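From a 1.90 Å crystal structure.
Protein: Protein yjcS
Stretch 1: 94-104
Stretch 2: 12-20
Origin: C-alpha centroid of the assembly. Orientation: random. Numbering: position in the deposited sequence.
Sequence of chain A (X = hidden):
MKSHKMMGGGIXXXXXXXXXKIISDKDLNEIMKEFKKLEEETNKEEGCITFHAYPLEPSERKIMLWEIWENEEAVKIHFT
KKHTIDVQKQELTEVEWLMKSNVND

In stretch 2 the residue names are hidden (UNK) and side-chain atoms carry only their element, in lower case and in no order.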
# COMPACT_ATOMS: atom_id res chain seq x y z
N GLU A 94 8.81 13.84 3.72
CA GLU A 94 7.39 14.05 3.99
C GLU A 94 6.95 14.80 2.73
O GLU A 94 7.76 15.49 2.10
CB GLU A 94 7.16 14.89 5.26
CG GLU A 94 7.76 16.27 5.31
CD GLU A 94 7.45 16.98 6.61
OE1 GLU A 94 7.37 16.31 7.66
OE2 GLU A 94 7.31 18.22 6.60
N VAL A 95 5.69 14.63 2.33
CA VAL A 95 5.19 15.30 1.14
C VAL A 95 4.87 16.76 1.43
O VAL A 95 4.16 17.07 2.38
CB VAL A 95 3.91 14.61 0.61
CG1 VAL A 95 3.36 15.36 -0.60
CG2 VAL A 95 4.21 13.17 0.24
N GLU A 96 5.43 17.66 0.63
CA GLU A 96 5.20 19.09 0.80
C GLU A 96 3.95 19.46 0.02
O GLU A 96 3.07 20.17 0.52
CB GLU A 96 6.40 19.89 0.30
CG GLU A 96 6.39 21.33 0.76
CD GLU A 96 7.66 22.07 0.39
OE1 GLU A 96 7.82 22.42 -0.80
OE2 GLU A 96 8.49 22.31 1.29
N TRP A 97 3.86 19.00 -1.23
CA TRP A 97 2.67 19.24 -2.03
C TRP A 97 2.48 18.11 -3.03
O TRP A 97 3.44 17.43 -3.40
CB TRP A 97 2.72 20.61 -2.74
CG TRP A 97 3.86 20.83 -3.69
CD1 TRP A 97 5.02 21.50 -3.43
CD2 TRP A 97 3.92 20.41 -5.05
NE1 TRP A 97 5.81 21.53 -4.56
CE2 TRP A 97 5.16 20.87 -5.57
CE3 TRP A 97 3.06 19.69 -5.89
CZ2 TRP A 97 5.55 20.63 -6.89
CZ3 TRP A 97 3.44 19.45 -7.20
CH2 TRP A 97 4.68 19.92 -7.69
N LEU A 98 1.24 17.91 -3.45
CA LEU A 98 0.93 16.84 -4.38
C LEU A 98 -0.31 17.14 -5.20
O LEU A 98 -1.31 17.64 -4.69
CB LEU A 98 0.75 15.53 -3.60
CG LEU A 98 0.37 14.26 -4.36
CD1 LEU A 98 0.71 13.05 -3.51
CD2 LEU A 98 -1.13 14.28 -4.70
N MSE A 99 -0.25 16.81 -6.49
CA MSE A 99 -1.38 17.03 -7.38
C MSE A 99 -1.70 15.76 -8.16
O MSE A 99 -0.85 15.22 -8.88
CB MSE A 99 -1.11 18.21 -8.30
CG MSE A 99 -1.04 19.53 -7.54
SE MSE A 99 -0.44 21.04 -8.59
CE MSE A 99 -2.15 21.58 -9.33
N LYS A 100 -2.93 15.30 -7.99
CA LYS A 100 -3.45 14.09 -8.63
C LYS A 100 -4.38 14.46 -9.78
O LYS A 100 -5.02 15.51 -9.75
CB LYS A 100 -4.24 13.26 -7.61
CG LYS A 100 -3.40 12.51 -6.57
CD LYS A 100 -4.30 11.90 -5.47
CE LYS A 100 -3.65 10.71 -4.74
NZ LYS A 100 -4.05 9.39 -5.35
N SER A 101 -4.47 13.58 -10.77
CA SER A 101 -5.34 13.81 -11.91
C SER A 101 -5.62 12.55 -12.70
O SER A 101 -4.73 11.74 -12.94
CB SER A 101 -4.74 14.87 -12.85
OG SER A 101 -5.58 15.09 -13.97
N ASN A 102 -6.87 12.37 -13.09
CA ASN A 102 -7.25 11.23 -13.89
C ASN A 102 -7.29 11.74 -15.31
O ASN A 102 -7.97 12.72 -15.61
CB ASN A 102 -8.62 10.71 -13.46
CG ASN A 102 -8.58 10.04 -12.09
OD1 ASN A 102 -7.82 9.11 -11.87
ND2 ASN A 102 -9.41 10.53 -11.17
N VAL A 103 -6.52 11.10 -16.18
CA VAL A 103 -6.41 11.48 -17.58
C VAL A 103 -6.80 10.31 -18.48
O VAL A 103 -6.29 9.21 -18.31
CB VAL A 103 -4.95 11.89 -17.92
CG1 VAL A 103 -4.81 12.18 -19.40
CG2 VAL A 103 -4.54 13.09 -17.09
N ASN A 104 -7.69 10.55 -19.43
CA ASN A 104 -8.11 9.46 -20.32
C ASN A 104 -7.68 9.63 -21.78
O ASN A 104 -6.97 10.62 -22.09
CB ASN A 104 -9.62 9.27 -20.23
CG ASN A 104 -10.40 10.53 -20.54
OD1 ASN A 104 -11.55 10.68 -20.12
ND2 ASN A 104 -9.77 11.45 -21.28
N UNK A 12 -7.71 5.27 -19.65
CA UNK A 12 -7.62 6.14 -18.44
C UNK A 12 -6.37 5.85 -17.61
O UNK A 12 -5.94 4.70 -17.49
c UNK A 12 -8.86 5.93 -17.56
o UNK A 12 -8.79 6.76 -16.42
N UNK A 13 -5.78 6.90 -17.04
CA UNK A 13 -4.58 6.78 -16.22
C UNK A 13 -4.63 7.75 -15.04
O UNK A 13 -5.25 8.81 -15.13
se UNK A 13 -1.68 6.80 -19.39
c UNK A 13 -2.57 8.29 -20.25
c UNK A 13 -3.14 6.19 -18.26
c UNK A 13 -3.32 7.07 -17.04
N UNK A 14 -3.96 7.39 -13.95
CA UNK A 14 -3.93 8.22 -12.77
C UNK A 14 -2.55 8.84 -12.65
O UNK A 14 -1.57 8.14 -12.37
c UNK A 14 -4.49 8.23 -10.30
c UNK A 14 -5.52 9.05 -9.97
c UNK A 14 -4.09 9.09 -8.31
c UNK A 14 -4.25 7.40 -11.52
n UNK A 14 -3.61 8.28 -9.24
n UNK A 14 -5.25 9.56 -8.73
N UNK A 15 -2.49 10.16 -12.86
CA UNK A 15 -1.25 10.92 -12.80
C UNK A 15 -0.99 11.58 -11.45
O UNK A 15 -1.89 12.15 -10.83
o UNK A 15 0.17 10.86 -19.20
c UNK A 15 -0.17 11.12 -17.89
c UNK A 15 -1.26 12.05 -13.84
c UNK A 15 -1.43 10.77 -17.42
c UNK A 15 0.40 11.99 -15.74
c UNK A 15 0.75 11.73 -17.06
c UNK A 15 -1.77 11.04 -16.10
c UNK A 15 -0.86 11.66 -15.24
N UNK A 16 0.27 11.53 -11.02
CA UNK A 16 0.65 12.17 -9.78
C UNK A 16 2.00 12.86 -9.89
O UNK A 16 2.96 12.28 -10.40
c UNK A 16 1.36 11.86 -7.38
c UNK A 16 -0.62 9.66 -7.07
c UNK A 16 -0.63 10.61 -8.25
c UNK A 16 0.75 11.16 -8.61
N UNK A 17 2.05 14.11 -9.45
CA UNK A 17 3.29 14.86 -9.42
C UNK A 17 3.39 15.30 -7.97
O UNK A 17 2.45 15.89 -7.43
c UNK A 17 3.27 16.11 -10.31
o UNK A 17 3.17 15.71 -11.68
c UNK A 17 4.55 16.93 -10.14
N UNK A 18 4.50 14.99 -7.33
CA UNK A 18 4.66 15.35 -5.93
C UNK A 18 6.04 15.88 -5.64
O UNK A 18 7.02 15.51 -6.30
c UNK A 18 4.37 14.14 -5.05
N UNK A 19 6.12 16.76 -4.66
CA UNK A 19 7.39 17.33 -4.25
C UNK A 19 7.57 16.91 -2.81
O UNK A 19 6.71 17.19 -1.97
c UNK A 19 7.36 18.86 -4.33
s UNK A 19 8.95 19.61 -3.84
N UNK A 20 8.67 16.23 -2.53
CA UNK A 20 8.97 15.77 -1.19
C UNK A 20 9.99 16.68 -0.51
O UNK A 20 10.96 17.13 -1.12
c UNK A 20 9.56 14.36 -1.21
c UNK A 20 9.55 11.91 -1.59
c UNK A 20 8.82 13.21 -1.89
c UNK A 20 7.39 13.12 -1.38
O HOH W 1 -8.18 10.71 -8.03
O HOH W 2 -1.37 14.95 -11.32

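Position 12 carries one carbon and then one oxygen, the carbon near CB of Asn-104: a serine. CA of Ser-12 makes a CA-H...O contact with O of Val-103 (3.3 Å), and its small polar side chain suits this exposed end of the pairing.

Position 13 has an unbranched chain of two carbons, a selenium and a last carbon, on the face that holds Val-103: selenomethionine, Met-13. The flexible apolar chain suits that face. Its N donates to O of Val-103 (2.7 Å), and N of Val-103 donates back to its O (2.8 Å).

At position 14 one carbon leads to a five-membered ring of three carbons and two nitrogens, edge-on to Asn-102 and Lys-100, so this is His-14. Its flat ring offers both neighbours an edge: CD2 is 3.0 Å from OD1 of Asn-102, and CE1 is 3.0 Å from NZ of Lys-100. A water joins the pair, 3.2 Å from NE2 of His-14 and, more weakly, 3.4 Å from ND2 of Asn-102.

Position 15 bears one carbon and a six-carbon ring ending in an oxygen, the ring against Val-103: a tyrosine. The ring of Tyr-15 gives this valine a broad apolar neighbour, CD1 lying 3.6 Å from CG2 of Val-103.

Four carbons, forked at the first with one arm two carbons long, touch Leu-98 and Lys-100 and identify position 16 as isoleucine. Buried Ile-16 sets CG2 4.0 Å from CG of Leu-98 and CG1 3.8 Å from CG of Lys-100, so it meets the aliphatic part of the lysine too.

Position 17 has one carbon carrying an oxygen and a carbon, the latter near the Trp-97 ring, hence Thr-17, a beta-branched residue at home in a strand. Its CG2 lies 3.9 Å from CH2 of Trp-97.

A lone carbon at position 18, facing Leu-98, means alanine. The CA atoms of Ala-18 and Leu-98 are just 4.3 Å apart, and the short side chain still places CB 4.1 Å from CG of Leu-98.

Position 19 shows one carbon and one sulfur, the carbon over one face of the Trp-97 ring: a cysteine. CB of Cys-19 is 3.1 Å from NE1 of Trp-97, while SG lies obliquely to the five-membered ring.

Position 20, four carbons forked at the second and touching Val-95, is Leu-20. This buried apolar chain suits packing against valine, CD2 lying 3.6 Å from CG2 of Val-95.

The strands run antiparallel, with paired backbone hydrogen bonds at alternate positions. His-14, Ile-16, Ala-18 and Leu-20 share one face with Lys-100 and Leu-98; Tyr-15, Thr-17 and Cys-19 share the other with Trp-97 and Val-103. At a beta bulge, O of Cys-19 accepts from N of Glu-96 (2.9 Å) and weakly from N of Trp-97 (3.5 Å), shifting the register by one.

Stretch 2 12-20: SMHYITACL
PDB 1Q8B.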